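Local coordinates for hemolysin-related protein (PDB 6MLT) that forms part of the Vibrio cholerae biofilm matrix, binds calcium and probably carbohydrate, and is thought to contribute to biofilm adhesion, at residues Gln308-Ala313 with Gln430-Lys435; Asp327-Asn332 with Met410-Lys415; Ser343-Asp348 with Val383-Lys388. All blocks are in the same frame, centred on the assembly; numbering follows the deposited sequence.

In the fold
The 613-residue chain meets all three contacts within its beta-prism lectin region, and they nest like brackets without crossing. Going from the N terminus, 308-313 opens contact 1, 327-332 opens contact 2 and 343-348 opens contact 3. They close in reverse order, at 383-388, 410-415 and 430-435. Contact 1 stays within one four-stranded sheet, reaching across strand 405-413 between its two neighbours. Contact 2 joins that sheet to the sheet of strand 326-330, and contact 3 joins this second sheet to the third through strand 382-386. Contacts 1 and 2 touch, through V311 N to M410 O among others; the centres of contacts 2 and 3 lie about 13 Å apart.

Contact 1 of 3, residues Gln308-Ala313 with Gln430-Lys435; sequences QQRVLA and QFLVGK
R310 touches L432 with its aliphatic stem, and beyond that its guanidinium has L312 CD1 over one face, 3.8 Å above the plane and displaced toward the rim. The other flat groups are the carboxamides of Q308 and Q430. They do not bond directly, the nearest approach being Q308 NE2 to Q430 OE1 at 4.4 Å. A water links them instead: it donates to Q430 OE1 at 2.7 Å and, only weakly, to Q308 OE1 at 3.5 Å. Q430 OE1 also accepts a hydrogen bond from N411 ND2, and Q430 NE2 donates to S297 O, so bonds at both ends of this amide hold its rotation, whereas the water's bond to Q308 is weak.

The apolar part centres on L432. Its CD1 meets R310 CG at 3.9 Å and L312 CD2 at 4.3 Å, so a single methyl serves both side chains from strand 309-312. R310 sets its CG trans to the backbone N (chi1 -179°) and turns only at chi3 (69°). It crosses the leucine at about a right angle, and the charged end carries on past it at the exposed surface. L432 itself is buried, with Q296 and V293 also packed on it.

The two strands are not direct neighbours. Strand 405-413 runs between them, bonding through V311 to M410 on one side and Q430 to N411 on the other, and the side chains meet over its face. This is next-but-one packing on an antiparallel four-stranded sheet, one of three such sheets in the beta-prism lectin fold.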
ATOM      1  N   GLN A 308      20.306  14.050 -31.533  1.00 45.03           N
ATOM      2  CA  GLN A 308      20.364  13.884 -30.087  1.00 42.00           C
ATOM      3  C   GLN A 308      19.216  13.003 -29.600  1.00 41.97           C
ATOM      4  O   GLN A 308      18.060  13.223 -29.964  1.00 41.70           O
ATOM      5  CB  GLN A 308      20.307  15.269 -29.439  1.00 39.75           C
ATOM      6  CG  GLN A 308      19.898  15.323 -27.992  1.00 39.70           C
ATOM      7  CD  GLN A 308      19.895  16.740 -27.477  1.00 48.38           C
ATOM      8  OE1 GLN A 308      20.225  17.671 -28.211  1.00 49.95           O
ATOM      9  NE2 GLN A 308      19.520  16.919 -26.220  1.00 57.89           N
ATOM     10  N   GLN A 309      19.537  11.996 -28.783  1.00 38.75           N
ATOM     11  CA  GLN A 309      18.533  11.103 -28.210  1.00 40.27           C
ATOM     12  C   GLN A 309      18.796  10.932 -26.723  1.00 31.93           C
ATOM     13  O   GLN A 309      19.922  10.630 -26.316  1.00 32.73           O
ATOM     14  CB  GLN A 309      18.536   9.742 -28.912  1.00 56.16           C
ATOM     15  CG  GLN A 309      18.317   9.838 -30.418  1.00 76.97           C
ATOM     16  CD  GLN A 309      18.260   8.484 -31.098  1.00 88.39           C
ATOM     17  OE1 GLN A 309      19.080   8.174 -31.963  1.00 96.14           O
ATOM     18  NE2 GLN A 309      17.282   7.672 -30.717  1.00 85.61           N
ATOM     19  N   ARG A 310      17.755  11.112 -25.916  1.00 25.62           N
ATOM     20  CA  ARG A 310      17.890  11.072 -24.468  1.00 28.86           C
ATOM     21  C   ARG A 310      17.788   9.644 -23.952  1.00 27.56           C
ATOM     22  O   ARG A 310      16.894   8.890 -24.343  1.00 28.59           O
ATOM     23  CB  ARG A 310      16.817  11.931 -23.798  1.00 35.32           C
ATOM     24  CG  ARG A 310      16.907  11.954 -22.273  1.00 40.44           C
ATOM     25  CD  ARG A 310      15.807  12.808 -21.652  1.00 43.61           C
ATOM     26  NE  ARG A 310      14.488  12.199 -21.801  1.00 43.80           N
ATOM     27  CZ  ARG A 310      13.358  12.743 -21.361  1.00 48.06           C
ATOM     28  NH1 ARG A 310      13.376  13.914 -20.737  1.00 44.89           N
ATOM     29  NH2 ARG A 310      12.204  12.113 -21.544  1.00 51.98           N
ATOM     30  N   VAL A 311      18.693   9.293 -23.044  1.00 25.95           N
ATOM     31  CA  VAL A 311      18.732   7.975 -22.422  1.00 26.19           C
ATOM     32  C   VAL A 311      18.730   8.187 -20.918  1.00 25.51           C
ATOM     33  O   VAL A 311      19.714   8.681 -20.356  1.00 26.57           O
ATOM     34  CB  VAL A 311      19.962   7.162 -22.856  1.00 27.34           C
ATOM     35  CG1 VAL A 311      20.022   5.832 -22.112  1.00 30.95           C
ATOM     36  CG2 VAL A 311      19.941   6.931 -24.350  1.00 25.21           C
ATOM     37  N   LEU A 312      17.641   7.803 -20.264  1.00 27.97           N
ATOM     38  CA  LEU A 312      17.519   7.914 -18.820  1.00 31.23           C
ATOM     39  C   LEU A 312      17.816   6.566 -18.185  1.00 27.39           C
ATOM     40  O   LEU A 312      17.406   5.525 -18.699  1.00 28.14           O
ATOM     41  CB  LEU A 312      16.118   8.390 -18.422  1.00 38.19           C
ATOM     42  CG  LEU A 312      15.693   9.768 -18.939  1.00 39.44           C
ATOM     43  CD1 LEU A 312      14.243  10.052 -18.565  1.00 43.16           C
ATOM     44  CD2 LEU A 312      16.609  10.867 -18.406  1.00 36.86           C
ATOM     45  N   ALA A 313      18.533   6.593 -17.064  1.00 25.29           N
ATOM     46  CA  ALA A 313      18.870   5.364 -16.369  1.00 29.01           C
ATOM     47  C   ALA A 313      17.616   4.736 -15.769  1.00 36.46           C
ATOM     48  O   ALA A 313      16.760   5.429 -15.213  1.00 39.50           O
ATOM     49  CB  ALA A 313      19.896   5.647 -15.275  1.00 29.91           C
ATOM     50  N   GLN A 430      26.484  13.632 -23.533  1.00 23.95           N
ATOM     51  CA  GLN A 430      26.206  14.707 -22.596  1.00 26.11           C
ATOM     52  C   GLN A 430      25.528  14.083 -21.390  1.00 25.67           C
ATOM     53  O   GLN A 430      24.657  13.225 -21.546  1.00 27.34           O
ATOM     54  CB  GLN A 430      25.325  15.786 -23.234  1.00 32.12           C
ATOM     55  CG  GLN A 430      24.885  16.896 -22.299  1.00 34.78           C
ATOM     56  CD  GLN A 430      24.048  17.939 -23.017  1.00 34.34           C
ATOM     57  OE1 GLN A 430      23.158  17.603 -23.801  1.00 29.46           O
ATOM     58  NE2 GLN A 430      24.347  19.209 -22.776  1.00 33.57           N
ATOM     59  N   PHE A 431      25.938  14.498 -20.198  1.00 26.65           N
ATOM     60  CA  PHE A 431      25.469  13.884 -18.964  1.00 27.61           C
ATOM     61  C   PHE A 431      24.367  14.721 -18.332  1.00 28.60           C
ATOM     62  O   PHE A 431      24.465  15.949 -18.269  1.00 28.39           O
ATOM     63  CB  PHE A 431      26.624  13.705 -17.983  1.00 25.44           C
ATOM     64  CG  PHE A 431      27.763  12.930 -18.556  1.00 27.07           C
ATOM     65  CD1 PHE A 431      27.677  11.555 -18.694  1.00 29.31           C
ATOM     66  CD2 PHE A 431      28.904  13.573 -18.993  1.00 26.31           C
ATOM     67  CE1 PHE A 431      28.722  10.835 -19.247  1.00 28.83           C
ATOM     68  CE2 PHE A 431      29.956  12.858 -19.546  1.00 25.55           C
ATOM     69  CZ  PHE A 431      29.859  11.488 -19.671  1.00 25.74           C
ATOM     70  N   LEU A 432      23.328  14.037 -17.858  1.00 27.70           N
ATOM     71  CA  LEU A 432      22.171  14.651 -17.221  1.00 30.46           C
ATOM     72  C   LEU A 432      22.170  14.298 -15.739  1.00 29.07           C
ATOM     73  O   LEU A 432      22.300  13.121 -15.379  1.00 25.96           O
ATOM     74  CB  LEU A 432      20.879  14.164 -17.877  1.00 32.75           C
ATOM     75  CG  LEU A 432      20.866  14.187 -19.406  1.00 32.72           C
ATOM     76  CD1 LEU A 432      19.623  13.506 -19.954  1.00 29.72           C
ATOM     77  CD2 LEU A 432      20.965  15.617 -19.911  1.00 35.57           C
ATOM     78  N   VAL A 433      22.009  15.312 -14.886  1.00 28.79           N
ATOM     79  CA  VAL A 433      22.106  15.151 -13.441  1.00 32.12           C
ATOM     80  C   VAL A 433      20.903  15.814 -12.771  1.00 35.15           C
ATOM     81  O   VAL A 433      20.189  16.617 -13.373  1.00 33.92           O
ATOM     82  CB  VAL A 433      23.417  15.743 -12.884  1.00 32.44           C
ATOM     83  CG1 VAL A 433      24.629  15.040 -13.506  1.00 33.81           C
ATOM     84  CG2 VAL A 433      23.479  17.243 -13.144  1.00 32.25           C
ATOM     85  N   GLY A 434      20.710  15.484 -11.494  1.00 35.94           N
ATOM     86  CA  GLY A 434      19.636  16.066 -10.709  1.00 37.18           C
ATOM     87  C   GLY A 434      19.894  15.934  -9.224  1.00 36.74           C
ATOM     88  O   GLY A 434      20.622  15.043  -8.775  1.00 32.52           O
ATOM     89  N   LYS A 435      19.278  16.834  -8.458  1.00 39.63           N
ATOM     90  CA  LYS A 435      19.476  16.851  -7.013  1.00 39.27           C
ATOM     91  C   LYS A 435      18.854  15.618  -6.368  1.00 38.66           C
ATOM     92  O   LYS A 435      17.742  15.206  -6.713  1.00 35.87           O
ATOM     93  CB  LYS A 435      18.876  18.121  -6.405  1.00 36.20           C
TER
HETATM   94  O   HOH W   1      22.040  19.167 -25.649  1.00 41.82           O

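Contact 2 of 3, residues Asp327-Asn332 with Met410-Lys415; sequences DAIGAN and MNVWSK
I329 carries one whole side of this contact, taking both M410 and V412, two residues that point from the same face of strand 405-413. The setting is the interior of the beta-prism: strand 326-330 belongs to one antiparallel sheet and strand 405-413 to another, and between these two segments the contact is made by apolar side chains. All three residues are buried. Just ahead of I329 the first strand holds a classic beta bulge, with D327 and A328 both opposite R321. After it I329 pairs through its backbone with I337, and its CB is directed at the other sheet.

V412 lies obliquely alongside the isoleucine, its CG2 4.1 Å from I329 CB and nearly as close to I329 CG2 and CD1. The valine also packs on V311, and M410 on L318 and F431, which continues the apolar packing into the neighbouring strands.

M410 approaches the far end of I329, crossing it at about a right angle. Its chain is extended as far as SD and bends at chi3 (60°), which swings the terminal methyl toward the isoleucine: M410 CE ends 3.8 Å from I329 CD1, with M410 SD a little farther at 4.2 Å.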
ATOM      1  N   ASP A 327      30.284   2.033 -28.408  1.00 21.07           N
ATOM      2  CA  ASP A 327      29.449   1.704 -29.556  1.00 20.41           C
ATOM      3  C   ASP A 327      27.981   2.040 -29.362  1.00 18.80           C
ATOM      4  O   ASP A 327      27.340   2.511 -30.304  1.00 19.03           O
ATOM      5  CB  ASP A 327      29.597   0.220 -29.886  1.00 23.08           C
ATOM      6  CG  ASP A 327      31.016  -0.125 -30.272  1.00 27.23           C
ATOM      7  OD1 ASP A 327      31.541   0.521 -31.210  1.00 27.71           O
ATOM      8  OD2 ASP A 327      31.619  -0.989 -29.608  1.00 26.12           O
ATOM      9  N   ALA A 328      27.428   1.818 -28.173  1.00 18.85           N
ATOM     10  CA  ALA A 328      26.016   2.092 -27.967  1.00 20.11           C
ATOM     11  C   ALA A 328      25.741   2.272 -26.484  1.00 21.62           C
ATOM     12  O   ALA A 328      26.435   1.711 -25.632  1.00 18.73           O
ATOM     13  CB  ALA A 328      25.136   0.976 -28.536  1.00 19.53           C
ATOM     14  N   ILE A 329      24.711   3.063 -26.192  1.00 22.19           N
ATOM     15  CA  ILE A 329      24.303   3.359 -24.826  1.00 19.88           C
ATOM     16  C   ILE A 329      22.787   3.272 -24.763  1.00 20.03           C
ATOM     17  O   ILE A 329      22.094   3.768 -25.657  1.00 21.03           O
ATOM     18  CB  ILE A 329      24.784   4.753 -24.375  1.00 24.30           C
ATOM     19  CG1 ILE A 329      26.307   4.827 -24.409  1.00 23.66           C
ATOM     20  CG2 ILE A 329      24.267   5.070 -22.972  1.00 27.09           C
ATOM     21  CD1 ILE A 329      26.845   6.238 -24.227  1.00 25.46           C
ATOM     22  N   GLY A 330      22.269   2.650 -23.706  1.00 19.38           N
ATOM     23  CA  GLY A 330      20.828   2.561 -23.544  1.00 22.61           C
ATOM     24  C   GLY A 330      20.469   2.334 -22.093  1.00 25.39           C
ATOM     25  O   GLY A 330      21.331   2.098 -21.246  1.00 27.14           O
ATOM     26  N   ALA A 331      19.166   2.432 -21.805  1.00 27.69           N
ATOM     27  CA  ALA A 331      18.700   2.117 -20.460  1.00 30.96           C
ATOM     28  C   ALA A 331      18.859   0.634 -20.166  1.00 31.19           C
ATOM     29  O   ALA A 331      19.100   0.247 -19.017  1.00 33.49           O
ATOM     30  CB  ALA A 331      17.243   2.544 -20.287  1.00 38.01           C
ATOM     31  N   ASN A 332      18.745  -0.202 -21.192  1.00 29.37           N
ATOM     32  CA  ASN A 332      18.956  -1.635 -21.070  1.00 29.19           C
ATOM     33  C   ASN A 332      19.452  -2.149 -22.414  1.00 29.76           C
ATOM     34  O   ASN A 332      19.513  -1.410 -23.400  1.00 30.46           O
ATOM     35  CB  ASN A 332      17.668  -2.347 -20.644  1.00 32.77           C
ATOM     36  CG  ASN A 332      16.515  -2.036 -21.561  1.00 35.85           C
ATOM     37  OD1 ASN A 332      16.512  -2.434 -22.727  1.00 32.55           O
ATOM     38  ND2 ASN A 332      15.527  -1.316 -21.046  1.00 43.03           N
ATOM     39  N   MET A 410      21.848  10.276 -19.977  1.00 25.48           N
ATOM     40  CA  MET A 410      22.738  10.885 -20.954  1.00 23.21           C
ATOM     41  C   MET A 410      21.954  11.233 -22.211  1.00 24.73           C
ATOM     42  O   MET A 410      20.987  10.554 -22.563  1.00 28.24           O
ATOM     43  CB  MET A 410      23.897   9.952 -21.334  1.00 23.85           C
ATOM     44  CG  MET A 410      24.779   9.499 -20.174  1.00 29.76           C
ATOM     45  SD  MET A 410      26.045   8.306 -20.690  1.00 33.69           S
ATOM     46  CE  MET A 410      26.958   9.263 -21.894  1.00 54.00           C
ATOM     47  N   ASN A 411      22.376  12.301 -22.883  1.00 23.79           N
ATOM     48  CA  ASN A 411      22.026  12.506 -24.281  1.00 24.02           C
ATOM     49  C   ASN A 411      23.112  11.862 -25.132  1.00 24.49           C
ATOM     50  O   ASN A 411      24.305  11.985 -24.831  1.00 25.48           O
ATOM     51  CB  ASN A 411      21.887  13.992 -24.611  1.00 26.45           C
ATOM     52  CG  ASN A 411      20.651  14.617 -23.989  1.00 27.84           C
ATOM     53  OD1 ASN A 411      19.611  13.976 -23.865  1.00 26.38           O
ATOM     54  ND2 ASN A 411      20.765  15.880 -23.593  1.00 28.59           N
ATOM     55  N   VAL A 412      22.694  11.151 -26.176  1.00 24.10           N
ATOM     56  CA  VAL A 412      23.591  10.331 -26.984  1.00 23.09           C
ATOM     57  C   VAL A 412      23.394  10.696 -28.449  1.00 24.03           C
ATOM     58  O   VAL A 412      22.258  10.756 -28.931  1.00 25.61           O
ATOM     59  CB  VAL A 412      23.334   8.829 -26.756  1.00 25.03           C
ATOM     60  CG1 VAL A 412      24.285   7.974 -27.584  1.00 24.01           C
ATOM     61  CG2 VAL A 412      23.462   8.491 -25.268  1.00 27.89           C
ATOM     62  N   TRP A 413      24.496  10.958 -29.145  1.00 22.13           N
ATOM     63  CA  TRP A 413      24.501  11.211 -30.580  1.00 22.20           C
ATOM     64  C   TRP A 413      25.207  10.055 -31.271  1.00 22.83           C
ATOM     65  O   TRP A 413      26.337   9.711 -30.900  1.00 21.49           O
ATOM     66  CB  TRP A 413      25.239  12.507 -30.922  1.00 22.95           C
ATOM     67  CG  TRP A 413      24.572  13.807 -30.545  1.00 24.79           C
ATOM     68  CD1 TRP A 413      23.989  14.707 -31.394  1.00 30.43           C
ATOM     69  CD2 TRP A 413      24.460  14.369 -29.231  1.00 23.25           C
ATOM     70  NE1 TRP A 413      23.514  15.786 -30.691  1.00 29.53           N
ATOM     71  CE2 TRP A 413      23.791  15.605 -29.361  1.00 27.03           C
ATOM     72  CE3 TRP A 413      24.860  13.949 -27.960  1.00 23.23           C
ATOM     73  CZ2 TRP A 413      23.504  16.414 -28.268  1.00 26.13           C
ATOM     74  CZ3 TRP A 413      24.581  14.753 -26.880  1.00 24.56           C
ATOM     75  CH2 TRP A 413      23.909  15.971 -27.037  1.00 26.99           C
ATOM     76  N   SER A 414      24.566   9.477 -32.285  1.00 21.82           N
ATOM     77  CA  SER A 414      25.194   8.437 -33.097  1.00 22.06           C
ATOM     78  C   SER A 414      24.830   8.670 -34.553  1.00 23.22           C
ATOM     79  O   SER A 414      23.648   8.657 -34.911  1.00 22.54           O
ATOM     80  CB  SER A 414      24.758   7.039 -32.664  1.00 24.08           C
ATOM     81  OG  SER A 414      25.390   6.049 -33.468  1.00 26.13           O
ATOM     82  N   LYS A 415      25.842   8.859 -35.389  1.00 22.13           N
ATOM     83  CA  LYS A 415      25.633   9.056 -36.817  1.00 25.10           C
ATOM     84  C   LYS A 415      25.367   7.726 -37.514  1.00 27.02           C
ATOM     85  O   LYS A 415      26.042   6.725 -37.257  1.00 23.93           O
ATOM     86  CB  LYS A 415      26.859   9.726 -37.433  1.00 26.22           C
ATOM     87  CG  LYS A 415      26.724  10.022 -38.920  1.00 30.85           C
ATOM     88  CD  LYS A 415      27.988  10.675 -39.462  1.00 33.26           C
ATOM     89  CE  LYS A 415      27.922  10.878 -40.970  1.00 44.34           C
ATOM     90  NZ  LYS A 415      29.083  11.663 -41.466  1.00 55.18           N
TER

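Contact 3 of 3, residues Ser343-Asp348 with Val383-Lys388; sequences SLSTID and VTVGSK
Three methyl groups and one hydroxyl make the direct contacts: I347 CD1 meets V383 CG1, and S345 OG meets V385 CG1. The apolar pair is I347 with V383. These side chains lie alongside one another, running in opposite directions, and I347 CD1 comes within 3.4 Å of V383 CG1, tighter than carbons usually sit. The bend at chi2 of the isoleucine (-64°) brings that methyl over; its CA-CB bond does not aim at the other strand, but the end of the chain comes nearer.

The mixed pair is S345 with V385, where S345 OG rests 3.5 Å from V385 CG1. This is van der Waals contact of a hydroxyl on a methyl. A chi1 of 66° holds OG between the backbone N and the carbonyl carbon of S345, leaning it toward the valine.

Water supplies the polar link. One molecule donates to T384 O at 2.9 Å and lies 3.5 Å from S345 OG, a weak bond, so the serine is joined to the second strand only loosely by this route.

In the beta-prism, strands 343-348 and 382-386 are each the outermost strand of a different four-stranded sheet, and the contact closes the seam between those edges. Strand 317-322 lies beside the first, with I320 packing on both I347 and V385; strand 370-377 lies beside the second and adds F375 against I347 and M373 against V385, while V352 of strand 352-359 packs on I347 as well.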
ATOM      1  N   SER A 343      30.927  -5.426 -26.601  1.00 19.75           N
ATOM      2  CA  SER A 343      30.426  -6.278 -25.534  1.00 21.20           C
ATOM      3  C   SER A 343      29.683  -5.426 -24.510  1.00 19.85           C
ATOM      4  O   SER A 343      29.850  -4.207 -24.436  1.00 19.41           O
ATOM      5  CB  SER A 343      31.565  -7.071 -24.875  1.00 23.61           C
ATOM      6  OG  SER A 343      32.619  -6.233 -24.423  1.00 23.97           O
ATOM      7  N   LEU A 344      28.831  -6.086 -23.738  1.00 21.50           N
ATOM      8  CA  LEU A 344      27.874  -5.413 -22.873  1.00 24.10           C
ATOM      9  C   LEU A 344      28.423  -5.236 -21.463  1.00 25.73           C
ATOM     10  O   LEU A 344      28.978  -6.168 -20.874  1.00 26.86           O
ATOM     11  CB  LEU A 344      26.572  -6.216 -22.819  1.00 27.91           C
ATOM     12  CG  LEU A 344      25.473  -5.672 -21.910  1.00 31.79           C
ATOM     13  CD1 LEU A 344      24.958  -4.345 -22.444  1.00 32.85           C
ATOM     14  CD2 LEU A 344      24.336  -6.686 -21.771  1.00 33.57           C
ATOM     15  N   SER A 345      28.242  -4.039 -20.915  1.00 22.68           N
ATOM     16  CA  SER A 345      28.506  -3.800 -19.506  1.00 25.28           C
ATOM     17  C   SER A 345      27.413  -2.892 -18.966  1.00 24.83           C
ATOM     18  O   SER A 345      26.585  -2.363 -19.717  1.00 24.51           O
ATOM     19  CB  SER A 345      29.903  -3.197 -19.276  1.00 27.74           C
ATOM     20  OG  SER A 345      29.998  -1.897 -19.820  1.00 29.26           O
ATOM     21  N   THR A 346      27.393  -2.743 -17.644  1.00 24.81           N
ATOM     22  CA  THR A 346      26.431  -1.877 -16.981  1.00 29.59           C
ATOM     23  C   THR A 346      27.169  -0.905 -16.073  1.00 30.97           C
ATOM     24  O   THR A 346      28.285  -1.174 -15.617  1.00 34.39           O
ATOM     25  CB  THR A 346      25.401  -2.684 -16.171  1.00 37.27           C
ATOM     26  OG1 THR A 346      26.072  -3.468 -15.177  1.00 44.64           O
ATOM     27  CG2 THR A 346      24.610  -3.607 -17.084  1.00 34.31           C
ATOM     28  N   ILE A 347      26.544   0.245 -15.838  1.00 28.09           N
ATOM     29  CA  ILE A 347      27.050   1.257 -14.923  1.00 28.67           C
ATOM     30  C   ILE A 347      25.966   1.534 -13.897  1.00 28.95           C
ATOM     31  O   ILE A 347      24.817   1.792 -14.268  1.00 28.76           O
ATOM     32  CB  ILE A 347      27.428   2.556 -15.656  1.00 37.66           C
ATOM     33  CG1 ILE A 347      28.297   2.261 -16.882  1.00 64.21           C
ATOM     34  CG2 ILE A 347      28.130   3.504 -14.697  1.00 32.51           C
ATOM     35  CD1 ILE A 347      29.645   1.643 -16.561  1.00 90.61           C
ATOM     36  N   ASP A 348      26.328   1.479 -12.616  1.00 29.75           N
ATOM     37  CA  ASP A 348      25.434   1.893 -11.535  1.00 32.97           C
ATOM     38  C   ASP A 348      25.520   3.411 -11.426  1.00 31.19           C
ATOM     39  O   ASP A 348      26.439   3.953 -10.811  1.00 32.34           O
ATOM     40  CB  ASP A 348      25.820   1.207 -10.229  1.00 35.55           C
ATOM     41  CG  ASP A 348      24.899   1.565  -9.082  1.00 39.07           C
ATOM     42  OD1 ASP A 348      24.102   2.518  -9.216  1.00 38.98           O
ATOM     43  OD2 ASP A 348      24.972   0.879  -8.041  1.00 41.81           O
ATOM     44  N   VAL A 383      35.374   2.485 -13.590  1.00 30.02           N
ATOM     45  CA  VAL A 383      34.726   1.611 -14.560  1.00 27.89           C
ATOM     46  C   VAL A 383      34.913   2.248 -15.927  1.00 25.60           C
ATOM     47  O   VAL A 383      34.513   3.398 -16.138  1.00 25.17           O
ATOM     48  CB  VAL A 383      33.234   1.418 -14.249  1.00 32.54           C
ATOM     49  CG1 VAL A 383      32.585   0.505 -15.288  1.00 35.35           C
ATOM     50  CG2 VAL A 383      33.053   0.857 -12.850  1.00 35.48           C
ATOM     51  N   THR A 384      35.520   1.513 -16.852  1.00 26.15           N
ATOM     52  CA  THR A 384      35.862   2.068 -18.154  1.00 28.79           C
ATOM     53  C   THR A 384      35.156   1.307 -19.266  1.00 25.69           C
ATOM     54  O   THR A 384      34.915   0.101 -19.168  1.00 26.20           O
ATOM     55  CB  THR A 384      37.375   2.037 -18.394  1.00 38.03           C
ATOM     56  OG1 THR A 384      37.808   0.679 -18.518  1.00 51.59           O
ATOM     57  CG2 THR A 384      38.117   2.712 -17.236  1.00 32.33           C
ATOM     58  N   VAL A 385      34.819   2.038 -20.323  1.00 20.99           N
ATOM     59  CA  VAL A 385      34.277   1.477 -21.551  1.00 20.12           C
ATOM     60  C   VAL A 385      35.018   2.129 -22.712  1.00 19.08           C
ATOM     61  O   VAL A 385      35.279   3.339 -22.691  1.00 20.04           O
ATOM     62  CB  VAL A 385      32.754   1.700 -21.668  1.00 22.31           C
ATOM     63  CG1 VAL A 385      32.012   0.886 -20.615  1.00 27.44           C
ATOM     64  CG2 VAL A 385      32.416   3.182 -21.528  1.00 23.13           C
ATOM     65  N   GLY A 386      35.374   1.327 -23.705  1.00 19.99           N
ATOM     66  CA  GLY A 386      36.221   1.792 -24.780  1.00 17.08           C
ATOM     67  C   GLY A 386      37.669   1.851 -24.332  1.00 19.37           C
ATOM     68  O   GLY A 386      38.058   1.307 -23.290  1.00 18.46           O
ATOM     69  N   SER A 387      38.475   2.556 -25.124  1.00 18.76           N
ATOM     70  CA  SER A 387      39.910   2.600 -24.876  1.00 20.60           C
ATOM     71  C   SER A 387      40.515   3.876 -25.440  1.00 22.44           C
ATOM     72  O   SER A 387      40.271   4.226 -26.599  1.00 19.90           O
ATOM     73  CB  SER A 387      40.609   1.393 -25.499  1.00 23.39           C
ATOM     74  OG  SER A 387      42.012   1.484 -25.298  1.00 25.94           O
ATOM     75  N   LYS A 388      41.330   4.544 -24.620  1.00 23.10           N
ATOM     76  CA  LYS A 388      42.100   5.694 -25.085  1.00 24.16           C
ATOM     77  C   LYS A 388      43.090   5.300 -26.170  1.00 20.70           C
ATOM     78  O   LYS A 388      43.495   6.145 -26.979  1.00 21.40           O
ATOM     79  CB  LYS A 388      42.853   6.327 -23.914  1.00 32.07           C
ATOM     80  CG  LYS A 388      41.997   7.171 -22.992  1.00 44.28           C
ATOM     81  CD  LYS A 388      42.797   7.645 -21.781  1.00 59.38           C
ATOM     82  CE  LYS A 388      42.594   9.131 -21.504  1.00 66.35           C
ATOM     83  NZ  LYS A 388      43.524   9.993 -22.297  1.00 64.21           N
TER
HETATM   84  O   HOH W   2      32.990  -1.717 -18.055  1.00 38.78           O